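Local coordinates for protein predicted ATPase of the ABC class (Vibrio vulnificus, PDB 5D6A) that probably binds and hydrolyses ATP as an ABC-class ATPase, seen here with the ATP analogue AMP-PNP bound, at residues G205-V210 / I256-T261; T234-L239 / Y428-V433; S238-L243 / Y250-G255; L262-G267 / D420-M425. One frame throughout, in Å; residues are numbered along the deposited sequence.

Contact 1. Residues G205-V210 / I256-T261; sequences GLVSFV and IPKGIT
The CG2 methyl of V207 overlaps the CG2 methyl of I256, 3.9 Å away, and the two side chains cross at about a right angle. They belong to antiparallel neighbours, strands 206-211 and 249-257, whose pairing is interrupted by a beta bulge: L206 is opposite P257, but S208 is opposite I256, so V207 is the extra residue, placed where the chain turns a corner. Its own N-H is nevertheless well used, pointing almost straight at I256 O (N to O 2.9 Å, 172° at the hydrogen). On the far side of the bulge I256 N gives a hydrogen bond to S208 O, 3.1 Å away. P257 suits the non-hydrogen-bonded position, because a proline has no N-H to offer the partner strand; L206 CD2 lies 3.7 Å from P257 CA. The branched V207 and I256 fill a buried place in the P-loop domain, where both also touch I406 of strand 404-408. S208 and I256 project from the same face toward I278 of helix 271-280, and the small S208 hydroxyl is bonded to T296 and V295 of the next strand. K258 is exposed. Its CG is anti to its own carbonyl carbon (chi1 -66°) and the chain runs out extended, which carries the methylenes alongside G205 and lets NZ form a salt bridge with E202. G205 has a positive phi, easily adopted by a residue without a side chain. G205 O accepts K258 N at 3.0 Å, the donor standing 39° out of the carbonyl plane.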
loop_
_atom_site.group_PDB
_atom_site.type_symbol
_atom_site.label_atom_id
_atom_site.label_comp_id
_atom_site.label_asym_id
_atom_site.label_seq_id
_atom_site.Cartn_x
_atom_site.Cartn_y
_atom_site.Cartn_z
ATOM N N GLY A 205 -27.066 -24.905 -0.565
ATOM C CA GLY A 205 -27.377 -23.623 0.057
ATOM C C GLY A 205 -26.234 -23.066 0.878
ATOM O O GLY A 205 -26.446 -22.550 1.973
ATOM N N LEU A 206 -25.023 -23.167 0.336
ATOM C CA LEU A 206 -23.818 -22.691 1.012
ATOM C C LEU A 206 -23.091 -21.646 0.178
ATOM O O LEU A 206 -23.197 -21.642 -1.046
ATOM C CB LEU A 206 -22.865 -23.863 1.261
ATOM C CG LEU A 206 -23.403 -25.041 2.069
ATOM C CD1 LEU A 206 -22.353 -26.139 2.146
ATOM C CD2 LEU A 206 -23.831 -24.601 3.461
ATOM N N VAL A 207 -22.357 -20.762 0.851
ATOM C CA VAL A 207 -21.554 -19.736 0.170
ATOM C C VAL A 207 -20.062 -19.993 0.364
ATOM O O VAL A 207 -19.235 -19.389 -0.315
ATOM C CB VAL A 207 -21.892 -18.302 0.634
ATOM C CG1 VAL A 207 -23.325 -17.971 0.278
ATOM C CG2 VAL A 207 -21.651 -18.122 2.127
ATOM N N SER A 208 -19.730 -20.885 1.297
ATOM C CA SER A 208 -18.339 -21.237 1.570
ATOM C C SER A 208 -18.273 -22.546 2.356
ATOM O O SER A 208 -19.231 -22.925 3.031
ATOM C CB SER A 208 -17.640 -20.116 2.347
ATOM O OG SER A 208 -16.255 -20.382 2.494
ATOM N N PHE A 209 -17.134 -23.227 2.261
ATOM C CA PHE A 209 -16.929 -24.499 2.944
ATOM C C PHE A 209 -15.487 -24.655 3.427
ATOM O O PHE A 209 -14.557 -24.655 2.623
ATOM C CB PHE A 209 -17.289 -25.654 2.011
ATOM C CG PHE A 209 -16.962 -27.010 2.568
ATOM C CD1 PHE A 209 -17.829 -27.645 3.446
ATOM C CD2 PHE A 209 -15.792 -27.661 2.201
ATOM C CE1 PHE A 209 -17.531 -28.897 3.956
ATOM C CE2 PHE A 209 -15.489 -28.913 2.706
ATOM C CZ PHE A 209 -16.359 -29.533 3.585
ATOM N N VAL A 210 -15.318 -24.796 4.742
ATOM C CA VAL A 210 -13.999 -24.967 5.353
ATOM C C VAL A 210 -13.869 -26.396 5.869
ATOM O O VAL A 210 -14.388 -26.733 6.934
ATOM C CB VAL A 210 -13.778 -23.983 6.520
ATOM C CG1 VAL A 210 -12.387 -24.156 7.109
ATOM C CG2 VAL A 210 -13.975 -22.550 6.053
ATOM N N ILE A 256 -20.868 -22.892 5.614
ATOM C CA ILE A 256 -21.423 -21.565 5.868
ATOM C C ILE A 256 -22.610 -21.364 4.933
ATOM O O ILE A 256 -22.427 -21.123 3.739
ATOM C CB ILE A 256 -20.370 -20.460 5.665
ATOM C CG1 ILE A 256 -19.235 -20.644 6.677
ATOM C CG2 ILE A 256 -21.002 -19.082 5.831
ATOM C CD1 ILE A 256 -18.097 -19.659 6.530
ATOM N N PRO A 257 -23.835 -21.451 5.474
ATOM C CA PRO A 257 -25.015 -21.321 4.627
ATOM C C PRO A 257 -25.239 -19.913 4.096
ATOM O O PRO A 257 -24.591 -18.970 4.546
ATOM C CB PRO A 257 -26.158 -21.719 5.564
ATOM C CG PRO A 257 -25.677 -21.335 6.918
ATOM C CD PRO A 257 -24.187 -21.518 6.905
ATOM N N LYS A 258 -26.155 -19.786 3.142
ATOM C CA LYS A 258 -26.491 -18.490 2.567
ATOM C C LYS A 258 -27.082 -17.576 3.632
ATOM O O LYS A 258 -27.453 -18.022 4.718
ATOM C CB LYS A 258 -27.490 -18.648 1.422
ATOM C CG LYS A 258 -26.954 -19.379 0.202
ATOM C CD LYS A 258 -28.047 -19.512 -0.847
ATOM C CE LYS A 258 -27.559 -20.217 -2.100
ATOM N NZ LYS A 258 -28.663 -20.410 -3.083
ATOM N N GLY A 259 -27.170 -16.293 3.309
ATOM C CA GLY A 259 -27.702 -15.307 4.234
ATOM C C GLY A 259 -26.589 -14.607 4.981
ATOM O O GLY A 259 -25.445 -14.589 4.534
ATOM N N ILE A 260 -26.928 -14.039 6.132
ATOM C CA ILE A 260 -25.971 -13.305 6.946
ATOM C C ILE A 260 -25.311 -14.221 7.971
ATOM O O ILE A 260 -25.993 -14.925 8.710
ATOM C CB ILE A 260 -26.659 -12.135 7.676
ATOM C CG1 ILE A 260 -27.380 -11.236 6.660
ATOM C CG2 ILE A 260 -25.644 -11.339 8.489
ATOM C CD1 ILE A 260 -28.183 -10.115 7.284
ATOM N N THR A 261 -23.981 -14.199 8.006
ATOM C CA THR A 261 -23.210 -15.009 8.942
ATOM C C THR A 261 -22.212 -14.124 9.684
ATOM O O THR A 261 -21.417 -13.414 9.065
ATOM C CB THR A 261 -22.447 -16.133 8.218
ATOM O OG1 THR A 261 -23.370 -16.946 7.483
ATOM C CG2 THR A 261 -21.687 -17.006 9.215
#

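Contact 2. Residues T234-L239 / Y428-V433; sequences TAPESL and YQALDV. With ANP (phosphoaminophosphonic acid-adenylate ester), chain C.
D432 reaches across to the 234-239 loop, and every step along its side chain finds a neighbour. Its CB lies 4.0 Å from P236 CG, the side chains of aspartate and proline crossing at about a right angle. CG is anti to the backbone N (chi1 -175°), which directs the carboxylate at S238, whose CB is 3.9 Å from D432 CG. At the tip, OD2 accepts a hydrogen bond from S238 OG; the modelled separation of 2.5 Å is very short and its exact value is doubtful. The other oxygen, OD1, is bonded to T434 OG1 just beyond, so the carboxylate joins the loop to the start of helix 434-443, whose N-cap is V433. A short acid suits this place, since it spans two hydroxyls without a long, flexible stem. D432 ends strand 430-432, an outermost strand, within this chain, of the mixed sheet of the P-loop domain, which runs antiparallel to strand 421-425. The loop packs along this strand with P236 as its rigid apolar element: P236 CD sits 4.0 Å from A430 CB, an ordinary packing distance that the small alanine methyl permits. P236 O also accepts L239 N at 2.7 Å, closing the turn around the 3-10 residues E237 and S238. Before the strand, in the loop, Y428 belongs to the nucleotide pocket. Its ring presents one face to the purine of the bound analogue, whose C4 lies 3.5 Å above the ring plane and is offset toward the rim, while P324 of the second subunit also packs on Y428.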
loop_
_atom_site.group_PDB
_atom_site.type_symbol
_atom_site.label_atom_id
_atom_site.label_comp_id
_atom_site.label_asym_id
_atom_site.label_seq_id
_atom_site.Cartn_x
_atom_site.Cartn_y
_atom_site.Cartn_z
ATOM N N THR A 234 -11.704 -27.302 13.013
ATOM C CA THR A 234 -12.756 -28.284 13.229
ATOM C C THR A 234 -14.072 -27.531 13.316
ATOM O O THR A 234 -14.163 -26.506 13.992
ATOM C CB THR A 234 -12.559 -29.099 14.518
ATOM O OG1 THR A 234 -11.322 -29.817 14.450
ATOM C CG2 THR A 234 -13.711 -30.093 14.705
ATOM N N ALA A 235 -15.087 -28.039 12.628
ATOM C CA ALA A 235 -16.391 -27.405 12.617
ATOM C C ALA A 235 -17.274 -27.943 13.733
ATOM O O ALA A 235 -17.133 -29.099 14.138
ATOM C CB ALA A 235 -17.064 -27.627 11.272
ATOM N N PRO A 236 -18.176 -27.097 14.251
ATOM C CA PRO A 236 -19.108 -27.562 15.268
ATOM C C PRO A 236 -20.209 -28.363 14.582
ATOM O O PRO A 236 -20.764 -27.905 13.580
ATOM C CB PRO A 236 -19.646 -26.264 15.876
ATOM C CG PRO A 236 -19.485 -25.234 14.810
ATOM C CD PRO A 236 -18.322 -25.656 13.963
ATOM N N GLU A 237 -20.510 -29.551 15.103
ATOM C CA GLU A 237 -21.527 -30.427 14.502
ATOM C C GLU A 237 -22.800 -29.684 14.118
ATOM O O GLU A 237 -23.393 -29.953 13.075
ATOM C CB GLU A 237 -21.879 -31.592 15.437
ATOM C CG GLU A 237 -20.740 -32.574 15.677
ATOM C CD GLU A 237 -21.170 -33.802 16.467
ATOM O OE1 GLU A 237 -22.378 -33.934 16.776
ATOM O OE2 GLU A 237 -20.297 -34.643 16.775
ATOM N N SER A 238 -23.206 -28.746 14.964
ATOM C CA SER A 238 -24.412 -27.964 14.732
ATOM C C SER A 238 -24.418 -27.272 13.371
ATOM O O SER A 238 -25.481 -27.037 12.793
ATOM C CB SER A 238 -24.562 -26.915 15.835
ATOM O OG SER A 238 -25.730 -26.138 15.647
ATOM N N LEU A 239 -23.231 -26.961 12.860
ATOM C CA LEU A 239 -23.105 -26.259 11.590
ATOM C C LEU A 239 -22.182 -27.024 10.628
ATOM O O LEU A 239 -21.557 -26.440 9.742
ATOM C CB LEU A 239 -22.566 -24.855 11.878
ATOM C CG LEU A 239 -22.726 -23.768 10.828
ATOM C CD1 LEU A 239 -24.194 -23.564 10.491
ATOM C CD2 LEU A 239 -22.111 -22.476 11.342
ATOM N N TYR A 428 -8.770 -20.464 18.779
ATOM C CA TYR A 428 -8.643 -20.896 17.380
ATOM C C TYR A 428 -9.481 -22.124 17.005
ATOM O O TYR A 428 -8.992 -23.056 16.365
ATOM C CB TYR A 428 -7.168 -21.107 17.017
ATOM C CG TYR A 428 -6.284 -19.984 17.508
ATOM C CD1 TYR A 428 -6.406 -18.702 16.988
ATOM C CD2 TYR A 428 -5.325 -20.203 18.493
ATOM C CE1 TYR A 428 -5.608 -17.666 17.439
ATOM C CE2 TYR A 428 -4.519 -19.174 18.945
ATOM C CZ TYR A 428 -4.665 -17.909 18.415
ATOM O OH TYR A 428 -3.870 -16.882 18.861
ATOM N N GLN A 429 -10.746 -22.110 17.409
ATOM C CA GLN A 429 -11.687 -23.172 17.068
ATOM C C GLN A 429 -13.067 -22.548 16.937
ATOM O O GLN A 429 -13.423 -21.648 17.697
ATOM C CB GLN A 429 -11.705 -24.287 18.117
ATOM C CG GLN A 429 -12.075 -23.834 19.519
ATOM C CD GLN A 429 -12.359 -24.982 20.464
ATOM O OE1 GLN A 429 -12.231 -26.155 20.101
ATOM N NE2 GLN A 429 -12.756 -24.651 21.689
ATOM N N ALA A 430 -13.840 -23.023 15.970
ATOM C CA ALA A 430 -15.169 -22.485 15.737
ATOM C C ALA A 430 -16.189 -23.070 16.707
ATOM O O ALA A 430 -16.122 -24.244 17.066
ATOM C CB ALA A 430 -15.595 -22.751 14.302
ATOM N N LEU A 431 -17.124 -22.225 17.130
ATOM C CA LEU A 431 -18.206 -22.618 18.024
ATOM C C LEU A 431 -19.502 -22.017 17.492
ATOM O O LEU A 431 -19.529 -20.849 17.096
ATOM C CB LEU A 431 -17.952 -22.117 19.450
ATOM C CG LEU A 431 -16.765 -22.702 20.223
ATOM C CD1 LEU A 431 -16.596 -21.983 21.554
ATOM C CD2 LEU A 431 -16.942 -24.197 20.445
ATOM N N ASP A 432 -20.565 -22.814 17.468
ATOM C CA ASP A 432 -21.862 -22.340 16.996
ATOM C C ASP A 432 -22.603 -21.723 18.176
ATOM O O ASP A 432 -23.056 -22.436 19.071
ATOM C CB ASP A 432 -22.670 -23.490 16.390
ATOM C CG ASP A 432 -23.985 -23.027 15.773
ATOM O OD1 ASP A 432 -24.247 -21.804 15.743
ATOM O OD2 ASP A 432 -24.757 -23.889 15.308
ATOM N N VAL A 433 -22.726 -20.397 18.167
ATOM C CA VAL A 433 -23.393 -19.678 19.255
ATOM C C VAL A 433 -24.657 -18.940 18.801
ATOM O O VAL A 433 -25.055 -17.942 19.409
ATOM C CB VAL A 433 -22.425 -18.681 19.928
ATOM C CG1 VAL A 433 -21.251 -19.427 20.543
ATOM C CG2 VAL A 433 -21.932 -17.636 18.936
HETATM P PG ANP C . -9.720 -9.301 13.683
HETATM O O1G ANP C . -10.649 -9.958 12.694
HETATM O O2G ANP C . -8.938 -8.143 13.105
HETATM O O3G ANP C . -10.395 -9.011 15.002
HETATM P PB ANP C . -8.574 -11.533 15.446
HETATM O O1B ANP C . -9.833 -12.345 15.391
HETATM O O2B ANP C . -8.377 -10.628 16.641
HETATM N N3B ANP C . -8.500 -10.520 14.014
HETATM P PA ANP C . -6.438 -12.845 14.152
HETATM O O1A ANP C . -6.931 -14.042 13.386
HETATM O O2A ANP C . -6.253 -11.538 13.423
HETATM O O3A ANP C . -7.374 -12.606 15.439
HETATM O "O5'" ANP C . -5.034 -13.211 14.834
HETATM C "C5'" ANP C . -4.894 -14.386 15.621
HETATM C "C4'" ANP C . -3.432 -14.807 15.670
HETATM O "O4'" ANP C . -3.367 -16.201 15.980
HETATM C "C3'" ANP C . -2.706 -14.622 14.345
HETATM O "O3'" ANP C . -1.349 -14.218 14.577
HETATM C "C2'" ANP C . -2.767 -15.983 13.688
HETATM O "O2'" ANP C . -1.597 -16.250 12.907
HETATM C "C1'" ANP C . -2.911 -16.954 14.855
HETATM N N9 ANP C . -3.874 -18.041 14.556
HETATM C C8 ANP C . -5.101 -17.910 14.006
HETATM N N7 ANP C . -5.695 -19.124 13.876
HETATM C C5 ANP C . -4.844 -20.050 14.352
HETATM C C6 ANP C . -4.844 -21.523 14.513
HETATM N N6 ANP C . -5.908 -22.261 14.126
HETATM N N1 ANP C . -3.748 -22.101 15.057
HETATM C C2 ANP C . -2.677 -21.377 15.449
HETATM N N3 ANP C . -2.620 -20.034 15.327
HETATM C C4 ANP C . -3.650 -19.331 14.799
#

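Contact 3. Residues S238-L243 / Y250-G255; sequences SLQVTL and YVTGLG
T242 and T252 stand directly opposite each other in a beta hairpin formed by strands 240-245 and 249-257, and their side chains cross obliquely on one face of it. In each threonine OG1 is anti to the carbonyl carbon (chi1 -55° and -60°), which brings the hydroxyls together at 3.1 Å, OG1 to OG1, in a hydrogen bond that either could donate. Threonine suits this largely solvent-facing side of a non-hydrogen-bonded pair, its branched carbon fitting a strand and its hydroxyl finding a partner. On the same face the extended chain of Q240 passes over T252, with Q240 CG 3.5 Å from T252 CG2. V241, L243 and V251 point to the other face, where F209 of strand 206-211 touches all three. V241 CG2 leans over G255, which, having no side chain, lets the methyl lie over its CA. Near the start of the first strand, L239 CD2 meets L254 CD1 at 3.7 Å, two leucines that reach one another through their ends and also touch I423 of the neighbouring sheet. The backbones hold this orientation: V241 and G253 exchange two nearly linear bonds, and G255 N reaches L239 O. Closer to the hairpin turn, L243 and V251 also exchange two bonds, the one from L243 N the more bent, with V251 N lying 2.9 Å from L243 O.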
loop_
_atom_site.group_PDB
_atom_site.type_symbol
_atom_site.label_atom_id
_atom_site.label_comp_id
_atom_site.label_asym_id
_atom_site.label_seq_id
_atom_site.Cartn_x
_atom_site.Cartn_y
_atom_site.Cartn_z
ATOM N N SER A 238 -23.206 -28.746 14.964
ATOM C CA SER A 238 -24.412 -27.964 14.732
ATOM C C SER A 238 -24.418 -27.272 13.371
ATOM O O SER A 238 -25.481 -27.037 12.793
ATOM C CB SER A 238 -24.562 -26.915 15.835
ATOM O OG SER A 238 -25.730 -26.138 15.647
ATOM N N LEU A 239 -23.231 -26.961 12.860
ATOM C CA LEU A 239 -23.105 -26.259 11.590
ATOM C C LEU A 239 -22.182 -27.024 10.628
ATOM O O LEU A 239 -21.557 -26.440 9.742
ATOM C CB LEU A 239 -22.566 -24.855 11.878
ATOM C CG LEU A 239 -22.726 -23.768 10.828
ATOM C CD1 LEU A 239 -24.194 -23.564 10.491
ATOM C CD2 LEU A 239 -22.111 -22.476 11.342
ATOM N N GLN A 240 -22.134 -28.342 10.799
ATOM C CA GLN A 240 -21.290 -29.227 9.992
ATOM C C GLN A 240 -22.006 -29.749 8.749
ATOM O O GLN A 240 -23.201 -30.055 8.788
ATOM C CB GLN A 240 -20.858 -30.417 10.862
ATOM C CG GLN A 240 -20.169 -31.573 10.145
ATOM C CD GLN A 240 -19.964 -32.771 11.066
ATOM O OE1 GLN A 240 -19.719 -32.614 12.264
ATOM N NE2 GLN A 240 -20.065 -33.977 10.510
ATOM N N VAL A 241 -21.262 -29.850 7.649
ATOM C CA VAL A 241 -21.783 -30.395 6.393
ATOM C C VAL A 241 -20.711 -31.287 5.787
ATOM O O VAL A 241 -19.531 -31.154 6.111
ATOM C CB VAL A 241 -22.182 -29.308 5.374
ATOM C CG1 VAL A 241 -23.245 -28.393 5.962
ATOM C CG2 VAL A 241 -20.968 -28.512 4.919
ATOM N N THR A 242 -21.123 -32.190 4.905
ATOM C CA THR A 242 -20.196 -33.118 4.275
ATOM C C THR A 242 -20.366 -33.105 2.761
ATOM O O THR A 242 -21.408 -33.497 2.244
ATOM C CB THR A 242 -20.415 -34.544 4.811
ATOM O OG1 THR A 242 -20.322 -34.534 6.243
ATOM C CG2 THR A 242 -19.384 -35.511 4.233
ATOM N N LEU A 243 -19.340 -32.640 2.057
ATOM C CA LEU A 243 -19.364 -32.577 0.600
ATOM C C LEU A 243 -18.656 -33.793 0.022
ATOM O O LEU A 243 -18.072 -34.582 0.759
ATOM C CB LEU A 243 -18.691 -31.295 0.116
ATOM C CG LEU A 243 -19.271 -29.989 0.666
ATOM C CD1 LEU A 243 -18.499 -28.797 0.115
ATOM C CD2 LEU A 243 -20.751 -29.868 0.335
ATOM N N TYR A 250 -15.590 -38.358 0.315
ATOM C CA TYR A 250 -16.346 -37.546 1.266
ATOM C C TYR A 250 -15.428 -36.697 2.149
ATOM O O TYR A 250 -14.448 -37.197 2.700
ATOM C CB TYR A 250 -17.235 -38.433 2.139
ATOM C CG TYR A 250 -18.265 -39.220 1.358
ATOM C CD1 TYR A 250 -19.491 -38.653 1.015
ATOM C CD2 TYR A 250 -18.015 -40.531 0.964
ATOM C CE1 TYR A 250 -20.437 -39.369 0.300
ATOM C CE2 TYR A 250 -18.954 -41.254 0.248
ATOM C CZ TYR A 250 -20.163 -40.669 -0.081
ATOM O OH TYR A 250 -21.097 -41.385 -0.787
ATOM N N VAL A 251 -15.754 -35.410 2.268
ATOM C CA VAL A 251 -14.987 -34.481 3.101
ATOM C C VAL A 251 -15.930 -33.708 4.020
ATOM O O VAL A 251 -16.853 -33.036 3.556
ATOM C CB VAL A 251 -14.149 -33.485 2.260
ATOM C CG1 VAL A 251 -13.113 -34.229 1.433
ATOM C CG2 VAL A 251 -15.034 -32.630 1.362
ATOM N N THR A 252 -15.693 -33.818 5.325
ATOM C CA THR A 252 -16.514 -33.142 6.323
ATOM C C THR A 252 -15.854 -31.839 6.762
ATOM O O THR A 252 -14.634 -31.777 6.928
ATOM C CB THR A 252 -16.741 -34.046 7.548
ATOM O OG1 THR A 252 -17.418 -35.243 7.140
ATOM C CG2 THR A 252 -17.574 -33.334 8.605
ATOM N N GLY A 253 -16.665 -30.800 6.946
ATOM C CA GLY A 253 -16.156 -29.499 7.367
ATOM C C GLY A 253 -17.248 -28.498 7.692
ATOM O O GLY A 253 -18.430 -28.842 7.744
ATOM N N LEU A 254 -16.840 -27.252 7.919
ATOM C CA LEU A 254 -17.770 -26.174 8.227
ATOM C C LEU A 254 -18.495 -25.712 6.977
ATOM O O LEU A 254 -17.863 -25.328 5.992
ATOM C CB LEU A 254 -17.030 -24.973 8.814
ATOM C CG LEU A 254 -17.886 -23.715 9.000
ATOM C CD1 LEU A 254 -18.974 -23.965 10.032
ATOM C CD2 LEU A 254 -17.034 -22.519 9.394
ATOM N N GLY A 255 -19.821 -25.735 7.028
ATOM C CA GLY A 255 -20.638 -25.281 5.920
ATOM C C GLY A 255 -21.274 -23.962 6.291
ATOM O O GLY A 255 -22.105 -23.909 7.193
#

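Contact 4. Residues L262-G267 / D420-M425; sequences LIVGGG and DNVIQM
L262 and N421 open a ladder of backbone hydrogen bonds between parallel strands 260-264 and 421-425. L262 N donates to N421 O at 3.0 Å and L262 O accepts I423 N; one step on, V264 N reaches I423 O at 2.7 Å and V264 O takes M425 N. This is the regular parallel pattern, in which one residue bonds to the two that flank its opposite number. The apolar contacts divide between the faces. On one, V264 CG2 lies 3.8 Å from V422 CG1 and 4.0 Å from Q424 CB, while V422 has CG1 anti to its backbone N (chi1 -178°), turned toward V264. On the other, I263 CG2 meets CG of M425, a selenomethionine, at 4.1 Å; these two side chains lie side by side and point the same way, against K271 and L274 of helix 271-280. Beta-branched valine and isoleucine suit the buried strands, whose extended backbone they accommodate readily. After V264 the side chains cease: G265 has a phi of 132°, which glycine, lacking a CB, adopts readily. G265 fits the first position of a probable Walker A P-loop, whose lysine would be K271, hydrogen-bonded through NZ to G266 O; G267 touches the bound nucleotide analogue. The second subunit reaches this end too, its M376 packing on V264. The chemistry thus passes from an apolar, hydrogen-bonded strand pair to a bare glycine backbone, consistent with a firmly held strand leading into a glycine loop that can lie close to the nucleotide.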
loop_
_atom_site.group_PDB
_atom_site.type_symbol
_atom_site.label_atom_id
_atom_site.label_comp_id
_atom_site.label_asym_id
_atom_site.label_seq_id
_atom_site.Cartn_x
_atom_site.Cartn_y
_atom_site.Cartn_z
ATOM N N LEU A 262 -22.257 -14.162 11.012
ATOM C CA LEU A 262 -21.354 -13.361 11.825
ATOM C C LEU A 262 -20.239 -14.211 12.406
ATOM O O LEU A 262 -20.444 -15.378 12.751
ATOM C CB LEU A 262 -22.114 -12.683 12.964
ATOM C CG LEU A 262 -23.251 -11.752 12.554
ATOM C CD1 LEU A 262 -23.890 -11.147 13.794
ATOM C CD2 LEU A 262 -22.749 -10.664 11.616
ATOM N N ILE A 263 -19.058 -13.611 12.502
ATOM C CA ILE A 263 -17.885 -14.254 13.077
ATOM C C ILE A 263 -17.458 -13.385 14.255
ATOM O O ILE A 263 -16.814 -12.353 14.077
ATOM C CB ILE A 263 -16.752 -14.402 12.043
ATOM C CG1 ILE A 263 -17.205 -15.338 10.917
ATOM C CG2 ILE A 263 -15.490 -14.952 12.696
ATOM C CD1 ILE A 263 -16.177 -15.539 9.823
ATOM N N VAL A 264 -17.837 -13.806 15.456
ATOM C CA VAL A 264 -17.549 -13.043 16.666
ATOM C C VAL A 264 -16.457 -13.672 17.526
ATOM O O VAL A 264 -15.860 -14.686 17.158
ATOM C CB VAL A 264 -18.825 -12.879 17.516
ATOM C CG1 VAL A 264 -19.903 -12.171 16.708
ATOM C CG2 VAL A 264 -19.335 -14.224 18.017
ATOM N N GLY A 265 -16.201 -13.049 18.671
ATOM C CA GLY A 265 -15.193 -13.523 19.609
ATOM C C GLY A 265 -14.303 -12.387 20.062
ATOM O O GLY A 265 -14.287 -11.317 19.451
ATOM N N GLY A 266 -13.563 -12.620 21.141
ATOM C CA GLY A 266 -12.646 -11.621 21.677
ATOM C C GLY A 266 -11.476 -11.392 20.739
ATOM O O GLY A 266 -11.351 -12.057 19.704
ATOM N N GLY A 267 -10.598 -10.468 21.112
ATOM C CA GLY A 267 -9.443 -10.138 20.290
ATOM C C GLY A 267 -8.339 -11.180 20.297
ATOM O O GLY A 267 -8.040 -11.784 21.327
ATOM N N ASP A 420 -28.381 -14.806 10.555
ATOM C CA ASP A 420 -28.942 -16.156 10.466
ATOM C C ASP A 420 -28.129 -17.085 11.355
ATOM O O ASP A 420 -28.690 -17.851 12.140
ATOM C CB ASP A 420 -28.909 -16.699 9.032
ATOM C CG ASP A 420 -29.632 -15.807 8.043
ATOM O OD1 ASP A 420 -29.289 -14.610 7.961
ATOM O OD2 ASP A 420 -30.514 -16.313 7.315
ATOM N N ASN A 421 -26.805 -17.029 11.205
ATOM C CA ASN A 421 -25.894 -17.853 11.999
ATOM C C ASN A 421 -24.773 -17.017 12.616
ATOM O O ASN A 421 -24.336 -16.025 12.031
ATOM C CB ASN A 421 -25.292 -18.973 11.147
ATOM C CG ASN A 421 -26.349 -19.841 10.495
ATOM O OD1 ASN A 421 -27.215 -19.347 9.776
ATOM N ND2 ASN A 421 -26.263 -21.147 10.718
ATOM N N VAL A 422 -24.314 -17.424 13.800
ATOM C CA VAL A 422 -23.245 -16.716 14.503
ATOM C C VAL A 422 -22.161 -17.693 14.958
ATOM O O VAL A 422 -22.430 -18.626 15.715
ATOM C CB VAL A 422 -23.785 -15.947 15.724
ATOM C CG1 VAL A 422 -22.664 -15.178 16.407
ATOM C CG2 VAL A 422 -24.895 -14.997 15.301
ATOM N N ILE A 423 -20.938 -17.462 14.490
ATOM C CA ILE A 423 -19.796 -18.306 14.821
ATOM C C ILE A 423 -18.864 -17.581 15.783
ATOM O O ILE A 423 -18.550 -16.411 15.578
ATOM C CB ILE A 423 -19.010 -18.682 13.554
ATOM C CG1 ILE A 423 -19.907 -19.491 12.610
ATOM C CG2 ILE A 423 -17.757 -19.471 13.914
ATOM C CD1 ILE A 423 -19.294 -19.764 11.254
ATOM N N GLN A 424 -18.421 -18.276 16.828
ATOM C CA GLN A 424 -17.519 -17.681 17.803
ATOM C C GLN A 424 -16.157 -18.357 17.747
ATOM O O GLN A 424 -16.064 -19.584 17.786
ATOM C CB GLN A 424 -18.085 -17.802 19.218
ATOM C CG GLN A 424 -17.256 -17.071 20.270
ATOM C CD GLN A 424 -17.753 -17.292 21.685
ATOM O OE1 GLN A 424 -18.548 -18.189 21.941
ATOM N NE2 GLN A 424 -17.268 -16.482 22.616
HETATM N N MSE A 425 -15.103 -17.549 17.651
HETATM C CA MSE A 425 -13.740 -18.062 17.637
HETATM C C MSE A 425 -13.227 -17.995 19.050
HETATM O O MSE A 425 -13.356 -16.969 19.722
HETATM C CB MSE A 425 -12.842 -17.246 16.712
HETATM C CG MSE A 425 -13.287 -17.315 15.252
HETATM SE SE MSE A 425 -13.340 -19.178 14.611
HETATM C CE MSE A 425 -11.407 -19.490 14.403
#

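Contact 4 is the one made almost wholly of buried residues, a parallel pairing inside the mixed sheet; contact 2 lies at that sheet's edge within this chain and adds polar side chains and the nucleotide. Contacts 1 and 3 belong to the separate antiparallel sheet and share strand 249-257, which has one partner on each side; F209 of segment 205-210 packs on contact 3. The short turn after P257 passes from this sheet into strand 260-264, and I260 O of contact 1 lies 3.0 Å from D420 N of contact 4, a probable hydrogen bond. L239, common to contacts 2 and 3, touches N421 and I423 and thus bridges the two sheets. Threonines and a glutamine at or near the surface mark contact 3, whereas aliphatic residues dominate contact 4.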